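PfkB family carbohydrate kinase (Listeria grayi DSM 20601, PDB 4GM6) probably transfers a phosphate group to a carbohydrate substrate. Local coordinates at residues 112-117 and 123-128; 38-41 and 47-50; 212-217 and 298-303; 268-273 and 307-312. All blocks are in the same frame, centred on the assembly; numbering follows the deposited sequence. Where two conformers were deposited one is given.

How the contacts relate
Contact 1 lies in the four-stranded sheet that projects from the main body of the chain and contact 2 in the loop joining two of its strands; contacts 3 and 4 lie on the nine-stranded sheet of that body. Centres are 11 Å apart in the first pair and 10 Å in the second, but 35 Å between contacts 1 and 4, on opposite sides of the chain's centre. Contact 2 comes first along the chain, then contact 1; contacts 3 and 4 interleave, their helices 291-304 and 309-323 being consecutive. Backbone bonding of L114 and T39 joins contacts 1 and 2. Both touch the second subunit, consistent with a small sheet that takes part in subunit association.

Contact 1. Residues 112-117 and 123-128; sequences YYLESG and PSVVYD
Y113 and V126 form a hydrogen-bonded antiparallel pair, joined by Y113 N to V126 O and by V126 N to Y113 O, each 2.9 Å. E115 and S124 repeat the pattern, alternating with the non-hydrogen-bonded pairs Y112-Y127 and L114-V125 in a regular register; the axes, at 170°, confirm the antiparallel direction. The Y113 side chain can be followed outward. Its CB lies 4.3 Å from V126 CB. With CG beside the backbone N (chi1 -65°), the ring turns along the sheet toward D128: CD2 has V126 O in the ring plane at its edge, and CE2 is 4.1 Å from D128 CB. At the tip, Y113 OH is 2.6 Å from a water that donates to D128 OD2. The ring and carboxylate planes differ by only 15°. D128 OD1 in turn forms a salt bridge with R108 of the second subunit.

The face bearing Y112, L114, V125 and Y127 is mainly aromatic and aliphatic. Y112 CB presses on Y127 CD2 at 3.4 Å, the two side chains lying alongside with their rings inclined, while Y112 CD1 reaches V125 CG1 at 3.7 Å. Strand 34-38 continues the sheet beyond 111-115. The arrangement is a beta hairpin at the edge of the small sheet characteristic of PfkB sugar kinases, which in relatives serves as a lid and often as a dimer interface; here D128 and V126 do reach a second subunit.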
loop_
_atom_site.group_PDB
_atom_site.type_symbol
_atom_site.label_atom_id
_atom_site.label_comp_id
_atom_site.label_asym_id
_atom_site.label_seq_id
_atom_site.Cartn_x
_atom_site.Cartn_y
_atom_site.Cartn_z
ATOM N N TYR C 112 -1.454 -22.127 -3.659
ATOM C CA TYR C 112 -0.947 -21.939 -4.997
ATOM C C TYR C 112 -0.669 -20.467 -5.216
ATOM O O TYR C 112 -1.233 -19.616 -4.543
ATOM C CB TYR C 112 -1.866 -22.537 -6.083
ATOM C CG TYR C 112 -3.171 -21.820 -6.355
ATOM C CD1 TYR C 112 -3.293 -20.941 -7.422
ATOM C CD2 TYR C 112 -4.289 -22.054 -5.568
ATOM C CE1 TYR C 112 -4.492 -20.306 -7.692
ATOM C CE2 TYR C 112 -5.492 -21.423 -5.824
ATOM C CZ TYR C 112 -5.589 -20.561 -6.889
ATOM O OH TYR C 112 -6.793 -19.939 -7.142
ATOM N N TYR C 113 0.249 -20.192 -6.132
ATOM C CA TYR C 113 0.704 -18.850 -6.393
ATOM C C TYR C 113 0.115 -18.460 -7.729
ATOM O O TYR C 113 0.123 -19.256 -8.662
ATOM C CB TYR C 113 2.230 -18.838 -6.467
ATOM C CG TYR C 113 2.891 -19.191 -5.165
ATOM C CD1 TYR C 113 3.302 -18.192 -4.286
ATOM C CD2 TYR C 113 3.101 -20.522 -4.799
ATOM C CE1 TYR C 113 3.909 -18.507 -3.084
ATOM C CE2 TYR C 113 3.702 -20.842 -3.591
ATOM C CZ TYR C 113 4.101 -19.821 -2.742
ATOM O OH TYR C 113 4.716 -20.104 -1.543
ATOM N N LEU C 114 -0.427 -17.253 -7.817
ATOM C CA LEU C 114 -1.001 -16.798 -9.066
ATOM C C LEU C 114 -0.353 -15.487 -9.513
ATOM O O LEU C 114 -0.408 -14.483 -8.802
ATOM C CB LEU C 114 -2.515 -16.623 -8.921
ATOM C CG LEU C 114 -3.247 -16.524 -10.265
ATOM C CD1 LEU C 114 -4.716 -16.898 -10.143
ATOM C CD2 LEU C 114 -3.111 -15.117 -10.817
ATOM N N GLU C 115 0.272 -15.510 -10.682
ATOM C CA GLU C 115 0.874 -14.319 -11.256
ATOM C C GLU C 115 -0.153 -13.715 -12.169
ATOM O O GLU C 115 -0.701 -14.372 -13.074
ATOM C CB GLU C 115 2.112 -14.686 -12.064
ATOM C CG GLU C 115 2.979 -13.522 -12.481
ATOM C CD GLU C 115 4.129 -14.001 -13.343
ATOM O OE1 GLU C 115 3.845 -14.483 -14.464
ATOM O OE2 GLU C 115 5.295 -13.936 -12.897
ATOM N N SER C 116 -0.423 -12.456 -11.916
ATOM C CA SER C 116 -1.444 -11.714 -12.627
ATOM C C SER C 116 -1.171 -11.704 -14.133
ATOM O O SER C 116 -0.010 -11.712 -14.558
ATOM C CB SER C 116 -1.470 -10.281 -12.085
ATOM O OG SER C 116 -2.364 -9.462 -12.816
ATOM N N GLY C 117 -2.233 -11.677 -14.927
ATOM C CA GLY C 117 -2.137 -11.519 -16.374
ATOM C C GLY C 117 -3.027 -10.365 -16.813
ATOM O O GLY C 117 -4.072 -10.102 -16.212
ATOM N N PRO C 123 -2.542 -15.054 -17.187
ATOM C CA PRO C 123 -2.189 -15.418 -15.812
ATOM C C PRO C 123 -1.383 -16.706 -15.771
ATOM O O PRO C 123 -1.534 -17.554 -16.637
ATOM C CB PRO C 123 -3.553 -15.629 -15.143
ATOM C CG PRO C 123 -4.520 -14.815 -15.969
ATOM C CD PRO C 123 -3.998 -14.909 -17.379
ATOM N N SER C 124 -0.518 -16.838 -14.773
ATOM C CA SER C 124 0.343 -18.004 -14.638
ATOM C C SER C 124 0.200 -18.559 -13.202
ATOM O O SER C 124 0.193 -17.801 -12.238
ATOM C CB SER C 124 1.781 -17.571 -14.954
ATOM O OG SER C 124 2.727 -18.570 -14.677
ATOM N N VAL C 125 0.084 -19.876 -13.057
ATOM C CA VAL C 125 -0.100 -20.483 -11.737
ATOM C C VAL C 125 1.036 -21.444 -11.380
ATOM O O VAL C 125 1.631 -22.083 -12.259
ATOM C CB VAL C 125 -1.449 -21.230 -11.651
ATOM C CG1 VAL C 125 -1.491 -22.119 -10.426
ATOM C CG2 VAL C 125 -2.597 -20.231 -11.608
ATOM N N VAL C 126 1.355 -21.524 -10.090
ATOM C CA VAL C 126 2.294 -22.522 -9.582
ATOM C C VAL C 126 1.634 -23.172 -8.378
ATOM O O VAL C 126 1.391 -22.516 -7.369
ATOM C CB VAL C 126 3.630 -21.900 -9.126
ATOM C CG1 VAL C 126 4.613 -22.995 -8.715
ATOM C CG2 VAL C 126 4.229 -21.053 -10.231
ATOM N N TYR C 127 1.327 -24.458 -8.475
ATOM C CA TYR C 127 0.681 -25.127 -7.359
ATOM C C TYR C 127 1.674 -25.500 -6.256
ATOM O O TYR C 127 2.829 -25.869 -6.517
ATOM C CB TYR C 127 -0.159 -26.332 -7.840
ATOM C CG TYR C 127 -1.554 -25.889 -8.264
ATOM C CD1 TYR C 127 -1.863 -25.647 -9.600
ATOM C CD2 TYR C 127 -2.552 -25.664 -7.312
ATOM C CE1 TYR C 127 -3.133 -25.217 -9.978
ATOM C CE2 TYR C 127 -3.821 -25.239 -7.680
ATOM C CZ TYR C 127 -4.106 -25.010 -9.010
ATOM O OH TYR C 127 -5.370 -24.567 -9.368
ATOM N N ASP C 128 1.217 -25.394 -5.016
ATOM C CA ASP C 128 1.972 -25.905 -3.881
ATOM C C ASP C 128 0.997 -26.625 -2.953
ATOM O O ASP C 128 0.908 -26.322 -1.755
ATOM C CB ASP C 128 2.695 -24.775 -3.141
ATOM C CG ASP C 128 3.676 -25.304 -2.093
ATOM O OD1 ASP C 128 3.925 -26.536 -2.049
ATOM O OD2 ASP C 128 4.208 -24.495 -1.311
HETATM O O HOH W 1 3.347 -22.062 -0.436
#

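Contact 2. Residues 38-41 and 47-50; sequences STQQ and QTTA
T39 and Q40 meet T48 and A50 where the chain leaves strand 34-38 and returns to strand 50-56, two antiparallel neighbours of the small sheet, probably the lid as in relatives; the contact draws together the two ends of the long loop connecting these hairpin strands. The firmer part lies at the strand ends. T39 CG2 faces T48 CB at 4.1 Å, the two side chains crossing at about a right angle, although T48 was modelled in two conformers. T39 takes chi1 70°, which sets OG1 between its backbone N and carbonyl carbon; bonds to I43 O and S116 N hold this rotation, with CG2 on the side of T48. Both threonines are buried, and T48 also packs on I53 of the second subunit.

Q40 carries the polar link. Its chain bends at chi2 (76°), bringing the amide toward A50, and NE2 donates to A50 O at 3.2 Å. The bond is fairly straight at N-H (163°), and the acceptor lies in the Q40 amide plane, yet the donor sits well above the carbonyl plane of A50 rather than on a lone pair. NE2 thus has two acceptors, A50 O and D52 OD2, both on strand 50-56. A50 itself pairs with a strand of the second subunit, and the sheet runs on across the interface.

The other side of the amide is looser, since a water bridges Q40 OE1 and T48 OG1, 3.8 Å apart. Its leg to T48 OG1, 3.1 Å, is doubtful given the two conformers. The water donates to Q40 OE1 at 3.0 Å and accepts from T49 N at 2.7 Å.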
loop_
_atom_site.group_PDB
_atom_site.type_symbol
_atom_site.label_atom_id
_atom_site.label_comp_id
_atom_site.label_asym_id
_atom_site.label_seq_id
_atom_site.Cartn_x
_atom_site.Cartn_y
_atom_site.Cartn_z
ATOM N N SER C 38 -1.347 -14.157 -4.573
ATOM C CA SER C 38 -1.474 -13.481 -5.864
ATOM C C SER C 38 -0.543 -12.275 -5.975
ATOM O O SER C 38 -0.419 -11.522 -5.012
ATOM C CB SER C 38 -2.907 -12.933 -5.985
ATOM O OG SER C 38 -3.764 -13.912 -6.505
ATOM N N THR C 39 0.072 -12.073 -7.144
ATOM C CA THR C 39 0.812 -10.822 -7.402
ATOM C C THR C 39 -0.183 -9.751 -7.833
ATOM O O THR C 39 -1.309 -10.046 -8.211
ATOM C CB THR C 39 1.858 -10.971 -8.526
ATOM O OG1 THR C 39 1.199 -11.116 -9.799
ATOM C CG2 THR C 39 2.732 -12.176 -8.284
ATOM N N GLN C 40 0.237 -8.507 -7.772
ATOM C CA GLN C 40 -0.600 -7.393 -8.191
ATOM C C GLN C 40 -0.528 -7.274 -9.730
ATOM O O GLN C 40 0.371 -7.837 -10.373
ATOM C CB GLN C 40 -0.126 -6.103 -7.461
ATOM C CG GLN C 40 -0.277 -6.221 -5.915
ATOM C CD GLN C 40 0.811 -7.109 -5.265
ATOM O OE1 GLN C 40 1.993 -6.968 -5.598
ATOM N NE2 GLN C 40 0.419 -8.029 -4.339
ATOM N N GLN C 41 -1.464 -6.542 -10.318
ATOM C CA GLN C 41 -1.471 -6.343 -11.761
ATOM C C GLN C 41 -0.128 -5.815 -12.284
ATOM O O GLN C 41 0.464 -4.892 -11.702
ATOM C CB GLN C 41 -2.586 -5.375 -12.165
ATOM C CG GLN C 41 -2.681 -5.210 -13.679
ATOM C CD GLN C 41 -3.899 -4.417 -14.123
ATOM O OE1 GLN C 41 -4.325 -3.456 -13.475
ATOM N NE2 GLN C 41 -4.451 -4.805 -15.250
ATOM N N GLN C 47 9.484 -9.997 -9.485
ATOM C CA GLN C 47 9.550 -8.632 -8.967
ATOM C C GLN C 47 8.603 -8.340 -7.808
ATOM O O GLN C 47 8.490 -7.231 -7.358
ATOM C CB GLN C 47 9.332 -7.617 -10.085
ATOM C CG GLN C 47 10.423 -7.617 -11.118
ATOM C CD GLN C 47 10.142 -6.720 -12.299
ATOM O OE1 GLN C 47 10.626 -6.951 -13.387
ATOM N NE2 GLN C 47 9.361 -5.691 -12.080
ATOM N N THR C 48 7.901 -9.351 -7.355
ATOM C CA THR C 48 6.897 -9.124 -6.324
ATOM C C THR C 48 7.537 -9.075 -4.934
ATOM O O THR C 48 8.478 -9.812 -4.628
ATOM C CB THR C 48 5.752 -10.147 -6.397
ATOM O OG1 THR C 48 4.646 -9.688 -5.605
ATOM C CG2 THR C 48 6.210 -11.501 -5.896
ATOM N N THR C 49 7.035 -8.165 -4.100
ATOM C CA THR C 49 7.547 -8.053 -2.717
ATOM C C THR C 49 6.479 -8.422 -1.688
ATOM O O THR C 49 6.763 -8.561 -0.502
ATOM C CB THR C 49 8.040 -6.631 -2.403
ATOM O OG1 THR C 49 6.925 -5.743 -2.482
ATOM C CG2 THR C 49 9.126 -6.193 -3.401
ATOM N N ALA C 50 5.246 -8.582 -2.149
ATOM C CA ALA C 50 4.138 -9.004 -1.283
ATOM C C ALA C 50 3.148 -9.812 -2.098
ATOM O O ALA C 50 3.014 -9.588 -3.287
ATOM C CB ALA C 50 3.437 -7.805 -0.680
HETATM O O HOH W 2 4.854 -6.696 -4.790
#

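Contact 3. Residues 212-217 and 298-303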
loop_
_atom_site.group_PDB
_atom_site.type_symbol
_atom_site.label_atom_id
_atom_site.label_comp_id
_atom_site.label_asym_id
_atom_site.label_seq_id
_atom_site.Cartn_x
_atom_site.Cartn_y
_atom_site.Cartn_z
ATOM N N VAL C 212 -24.227 -39.492 -12.011
ATOM C CA VAL C 212 -24.504 -38.044 -11.922
ATOM C C VAL C 212 -25.880 -37.585 -12.470
ATOM O O VAL C 212 -26.400 -38.134 -13.452
ATOM C CB VAL C 212 -23.383 -37.235 -12.607
ATOM C CG1 VAL C 212 -23.746 -35.752 -12.650
ATOM C CG2 VAL C 212 -22.041 -37.456 -11.893
ATOM N N ASP C 213 -26.461 -36.572 -11.829
ATOM C CA ASP C 213 -27.744 -35.991 -12.262
ATOM C C ASP C 213 -27.537 -34.701 -13.043
ATOM O O ASP C 213 -28.168 -34.474 -14.087
ATOM C CB ASP C 213 -28.611 -35.679 -11.050
ATOM C CG ASP C 213 -28.983 -36.914 -10.286
ATOM O OD1 ASP C 213 -29.677 -37.763 -10.868
ATOM O OD2 ASP C 213 -28.572 -37.041 -9.116
ATOM N N TYR C 214 -26.660 -33.859 -12.512
ATOM C CA TYR C 214 -26.347 -32.569 -13.109
ATOM C C TYR C 214 -24.852 -32.518 -13.349
ATOM O O TYR C 214 -24.062 -32.551 -12.393
ATOM C CB TYR C 214 -26.731 -31.439 -12.158
ATOM C CG TYR C 214 -28.091 -31.583 -11.505
ATOM C CD1 TYR C 214 -29.220 -31.928 -12.248
ATOM C CD2 TYR C 214 -28.246 -31.343 -10.140
ATOM C CE1 TYR C 214 -30.462 -32.051 -11.642
ATOM C CE2 TYR C 214 -29.478 -31.454 -9.530
ATOM C CZ TYR C 214 -30.582 -31.806 -10.280
ATOM O OH TYR C 214 -31.801 -31.909 -9.656
ATOM N N CYS C 215 -24.459 -32.434 -14.622
ATOM C CA CYS C 215 -23.040 -32.460 -14.976
ATOM C C CYS C 215 -22.552 -31.152 -15.583
ATOM O O CYS C 215 -23.104 -30.682 -16.572
ATOM C CB CYS C 215 -22.761 -33.605 -15.963
ATOM S SG CYS C 215 -20.997 -33.880 -16.312
ATOM N N SER C 216 -21.506 -30.569 -15.000
ATOM C CA SER C 216 -20.834 -29.468 -15.653
ATOM C C SER C 216 -19.783 -29.993 -16.626
ATOM O O SER C 216 -18.706 -30.435 -16.215
ATOM C CB SER C 216 -20.197 -28.516 -14.649
ATOM O OG SER C 216 -19.645 -27.426 -15.351
ATOM N N ALA C 217 -20.112 -29.974 -17.916
ATOM C CA ALA C 217 -19.205 -30.507 -18.926
ATOM C C ALA C 217 -19.288 -29.696 -20.206
ATOM O O ALA C 217 -20.384 -29.333 -20.649
ATOM C CB ALA C 217 -19.496 -31.984 -19.196
ATOM N N ALA C 298 -24.770 -20.699 -9.354
ATOM C CA ALA C 298 -25.973 -20.005 -9.829
ATOM C C ALA C 298 -26.919 -20.994 -10.509
ATOM O O ALA C 298 -28.135 -20.925 -10.337
ATOM C CB ALA C 298 -25.609 -18.875 -10.775
ATOM N N VAL C 299 -26.355 -21.923 -11.277
ATOM C CA VAL C 299 -27.174 -22.896 -11.973
ATOM C C VAL C 299 -27.891 -23.754 -10.950
ATOM O O VAL C 299 -29.094 -23.979 -11.065
ATOM C CB VAL C 299 -26.363 -23.804 -12.915
ATOM C CG1 VAL C 299 -27.216 -25.008 -13.341
ATOM C CG2 VAL C 299 -25.884 -23.017 -14.125
ATOM N N LEU C 300 -27.148 -24.227 -9.951
ATOM C CA LEU C 300 -27.734 -25.058 -8.900
ATOM C C LEU C 300 -28.846 -24.272 -8.200
ATOM O O LEU C 300 -29.914 -24.800 -7.940
ATOM C CB LEU C 300 -26.666 -25.566 -7.905
ATOM C CG LEU C 300 -25.690 -26.662 -8.391
ATOM C CD1 LEU C 300 -24.554 -26.942 -7.405
ATOM C CD2 LEU C 300 -26.398 -27.974 -8.729
ATOM N N HIS C 301 -28.611 -22.997 -7.921
ATOM C CA HIS C 301 -29.658 -22.181 -7.300
ATOM C C HIS C 301 -30.942 -22.242 -8.121
ATOM O O HIS C 301 -32.028 -22.415 -7.576
ATOM C CB HIS C 301 -29.192 -20.725 -7.102
ATOM C CG HIS C 301 -30.271 -19.802 -6.610
ATOM N ND1 HIS C 301 -30.864 -19.941 -5.373
ATOM C CD2 HIS C 301 -30.859 -18.727 -7.189
ATOM C CE1 HIS C 301 -31.769 -18.991 -5.210
ATOM N NE2 HIS C 301 -31.786 -18.240 -6.297
ATOM N N GLY C 302 -30.809 -22.131 -9.440
ATOM C CA GLY C 302 -31.964 -22.133 -10.331
ATOM C C GLY C 302 -32.629 -23.495 -10.371
ATOM O O GLY C 302 -33.855 -23.601 -10.413
ATOM N N ILE C 303 -31.820 -24.547 -10.366
ATOM C CA ILE C 303 -32.350 -25.912 -10.301
ATOM C C ILE C 303 -33.112 -26.146 -8.995
ATOM O O ILE C 303 -34.171 -26.773 -8.988
ATOM C CB ILE C 303 -31.229 -26.965 -10.452
ATOM C CG1 ILE C 303 -30.680 -26.937 -11.887
ATOM C CG2 ILE C 303 -31.747 -28.357 -10.081
ATOM C CD1 ILE C 303 -29.411 -27.743 -12.100
#
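Y214, at the start of strand 214-216, faces L300 and I303 of helix 291-304 with backbones well apart: the closest CA pair, Y214 and L300, is 8.7 Å apart. Within the helix, I303 N bonds V299 O at 2.9 Å, and the three-residue step from L300 to I303 puts both side chains on the flank turned to the strand. All contact between the segments is therefore made by side chains.

I303 divides its two ends over the tyrosine. I303 CD1 is 4.1 Å from Y214 CG and only 11° off the normal through the ring centroid, a CH-pi contact over the middle of one face. CG2 lies farther out, 3.6 Å from Y214 CZ, near the phenol end. This follows from the opposed directions of the two side chains, which slide past one another. In I303, CG1, anti to the carbonyl carbon (chi1 -69°), carries CD1 over the ring centre, while CG2, anti to the backbone N, lies by CZ and OH. The opposite face of the ring has D213 CB above its rim. L300 adds CD2, at 4.1 Å from Y214 CD2, approaching obliquely.

L248 of the neighbouring strand touches both Y214 and I303, and L300 rests on S186 of strand 184-188. The result is helix-on-sheet packing in the parallel part of the mixed central sheet of the alpha/beta, ribokinase-like fold, made by the helix whose N-terminal end carries the GXGD motif of the PfkB family.

Contact 4. Residues 268-273 and 307-312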
loop_
_atom_site.group_PDB
_atom_site.type_symbol
_atom_site.label_atom_id
_atom_site.label_comp_id
_atom_site.label_asym_id
_atom_site.label_seq_id
_atom_site.Cartn_x
_atom_site.Cartn_y
_atom_site.Cartn_z
ATOM N N LEU C 268 -27.098 -24.426 -21.002
ATOM C CA LEU C 268 -27.749 -25.389 -20.131
ATOM C C LEU C 268 -28.622 -26.319 -20.983
ATOM O O LEU C 268 -29.555 -25.868 -21.648
ATOM C CB LEU C 268 -28.567 -24.665 -19.055
ATOM C CG LEU C 268 -29.304 -25.526 -18.021
ATOM C CD1 LEU C 268 -28.367 -26.556 -17.397
ATOM C CD2 LEU C 268 -29.910 -24.637 -16.949
ATOM N N TRP C 269 -28.290 -27.616 -20.959
ATOM C CA TRP C 269 -28.944 -28.617 -21.805
ATOM C C TRP C 269 -29.782 -29.539 -20.937
ATOM O O TRP C 269 -29.298 -30.115 -19.954
ATOM C CB TRP C 269 -27.885 -29.424 -22.575
ATOM C CG TRP C 269 -28.438 -30.394 -23.587
ATOM C CD1 TRP C 269 -28.470 -30.233 -24.949
ATOM C CD2 TRP C 269 -29.035 -31.676 -23.322
ATOM N NE1 TRP C 269 -29.055 -31.328 -25.545
ATOM C CE2 TRP C 269 -29.409 -32.229 -24.572
ATOM C CE3 TRP C 269 -29.295 -32.405 -22.154
ATOM C CZ2 TRP C 269 -30.026 -33.485 -24.684
ATOM C CZ3 TRP C 269 -29.906 -33.660 -22.271
ATOM C CH2 TRP C 269 -30.265 -34.180 -23.526
ATOM N N THR C 270 -31.053 -29.705 -21.307
ATOM C CA THR C 270 -31.926 -30.576 -20.556
ATOM C C THR C 270 -33.117 -31.034 -21.394
ATOM O O THR C 270 -33.759 -30.224 -22.077
ATOM C CB THR C 270 -32.399 -29.939 -19.235
ATOM O OG1 THR C 270 -32.914 -30.969 -18.355
ATOM C CG2 THR C 270 -33.457 -28.880 -19.486
ATOM N N GLN C 271 -33.379 -32.345 -21.333
ATOM C CA GLN C 271 -34.439 -33.009 -22.093
ATOM C C GLN C 271 -34.461 -32.580 -23.560
ATOM O O GLN C 271 -35.464 -32.030 -24.040
ATOM C CB GLN C 271 -35.817 -32.860 -21.421
ATOM C CG GLN C 271 -36.018 -31.571 -20.631
ATOM C CD GLN C 271 -37.181 -31.704 -19.649
ATOM O OE1 GLN C 271 -37.203 -32.603 -18.816
ATOM N NE2 GLN C 271 -38.159 -30.814 -19.747
ATOM N N GLY C 272 -33.340 -32.749 -24.260
ATOM C CA GLY C 272 -33.301 -32.598 -25.723
ATOM C C GLY C 272 -33.018 -31.207 -26.220
ATOM O O GLY C 272 -32.870 -30.994 -27.425
ATOM N N GLU C 273 -32.932 -30.241 -25.298
ATOM C CA GLU C 273 -32.730 -28.844 -25.695
ATOM C C GLU C 273 -31.541 -28.179 -25.015
ATOM O O GLU C 273 -31.340 -28.319 -23.804
ATOM C CB GLU C 273 -33.984 -28.013 -25.419
ATOM C CG GLU C 273 -35.217 -28.469 -26.183
ATOM C CD GLU C 273 -36.331 -27.440 -26.131
ATOM O OE1 GLU C 273 -36.081 -26.266 -26.501
ATOM O OE2 GLU C 273 -37.453 -27.803 -25.723
ATOM N N TRP C 307 -36.793 -22.970 -11.117
ATOM C CA TRP C 307 -36.964 -22.012 -12.201
ATOM C C TRP C 307 -36.963 -22.736 -13.531
ATOM O O TRP C 307 -36.520 -23.873 -13.623
ATOM C CB TRP C 307 -35.821 -21.003 -12.211
ATOM C CG TRP C 307 -35.754 -20.130 -11.004
ATOM C CD1 TRP C 307 -36.692 -20.007 -10.018
ATOM C CD2 TRP C 307 -34.704 -19.218 -10.676
ATOM N NE1 TRP C 307 -36.274 -19.090 -9.082
ATOM C CE2 TRP C 307 -35.058 -18.589 -9.465
ATOM C CE3 TRP C 307 -33.492 -18.882 -11.285
ATOM C CZ2 TRP C 307 -34.244 -17.637 -8.852
ATOM C CZ3 TRP C 307 -32.681 -17.933 -10.675
ATOM C CH2 TRP C 307 -33.063 -17.322 -9.472
ATOM N N ARG C 308 -37.435 -22.070 -14.574
ATOM C CA ARG C 308 -37.370 -22.655 -15.906
ATOM C C ARG C 308 -35.945 -22.587 -16.460
ATOM O O ARG C 308 -35.133 -21.773 -16.013
ATOM C CB ARG C 308 -38.381 -21.987 -16.840
ATOM C CG ARG C 308 -39.821 -22.338 -16.485
ATOM C CD ARG C 308 -40.834 -21.389 -17.101
ATOM N NE ARG C 308 -40.397 -20.002 -16.988
ATOM C CZ ARG C 308 -40.064 -19.247 -18.027
ATOM N NH1 ARG C 308 -40.142 -19.749 -19.253
ATOM N NH2 ARG C 308 -39.664 -17.993 -17.842
ATOM N N PRO C 309 -35.636 -23.451 -17.437
ATOM C CA PRO C 309 -34.287 -23.506 -18.000
ATOM C C PRO C 309 -33.768 -22.131 -18.446
ATOM O O PRO C 309 -32.629 -21.776 -18.135
ATOM C CB PRO C 309 -34.444 -24.434 -19.207
ATOM C CG PRO C 309 -35.649 -25.276 -18.897
ATOM C CD PRO C 309 -36.563 -24.396 -18.092
ATOM N N ASP C 310 -34.582 -21.369 -19.175
ATOM C CA ASP C 310 -34.127 -20.072 -19.676
ATOM C C ASP C 310 -33.830 -19.084 -18.552
ATOM O O ASP C 310 -32.937 -18.238 -18.677
ATOM C CB ASP C 310 -35.125 -19.474 -20.669
ATOM C CG ASP C 310 -36.552 -19.548 -20.176
ATOM O OD1 ASP C 310 -36.782 -19.390 -18.958
ATOM O OD2 ASP C 310 -37.446 -19.761 -21.016
ATOM N N GLU C 311 -34.581 -19.180 -17.459
ATOM C CA GLU C 311 -34.326 -18.323 -16.302
ATOM C C GLU C 311 -32.981 -18.664 -15.699
ATOM O O GLU C 311 -32.136 -17.801 -15.501
ATOM C CB GLU C 311 -35.406 -18.507 -15.235
ATOM C CG GLU C 311 -36.746 -17.859 -15.549
ATOM C CD GLU C 311 -37.812 -18.254 -14.544
ATOM O OE1 GLU C 311 -38.218 -17.384 -13.743
ATOM O OE2 GLU C 311 -38.229 -19.439 -14.537
ATOM N N THR C 312 -32.784 -19.941 -15.407
ATOM C CA THR C 312 -31.576 -20.379 -14.722
ATOM C C THR C 312 -30.314 -20.003 -15.496
ATOM O O THR C 312 -29.394 -19.375 -14.948
ATOM C CB THR C 312 -31.614 -21.891 -14.477
ATOM O OG1 THR C 312 -32.694 -22.190 -13.588
ATOM C CG2 THR C 312 -30.308 -22.368 -13.866
#
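L268 and T270 meet P309 and T312 through sparse, almost wholly carbon contacts, yet the helix turn that receives them is bound by a dense set of charges at its own N-terminus. The closest approach is L268 CD2 to T312 CG2 at 3.8 Å, the side chains crossing at a slant. L268 extends with CG anti to its backbone N (chi1 -179°), which carries CD2 out to the helix; T312 CG2, likewise anti to its own N, comes to meet it. T270 CG2 and P309 CG are farther apart, at 4.3 Å, on the side nearer the turn. The T270 hydroxyl does not point to the helix for its bond: OG1 is bonded to E247 O.

R308 occupies the N-cap position. Its backbone N donates to E311 OE2 at 2.7 Å, the acid of the third helix residue folding back to accept from the cap. The guanidinium spans two acids, with R308 NH1 at 3.2 Å from D310 OD2 and NE at 3.3 Å from E311 OE2, the latter weak as a hydrogen bond. T312 N bonds R308 O at 3.0 Å, beginning the helical pattern. These negative side chains near the helix start would be expected to suit its dipole.

On the sheet side, a type I' turn from T270 to E273 links strands 261-270 and 273-282. Helix 309-323 thus starts beside this hairpin: P309 also touches W275 of strand 273-282, L268 reaches L248 and Y250 of strand 248-256, and W307 packs against H301 of the preceding helix 291-304.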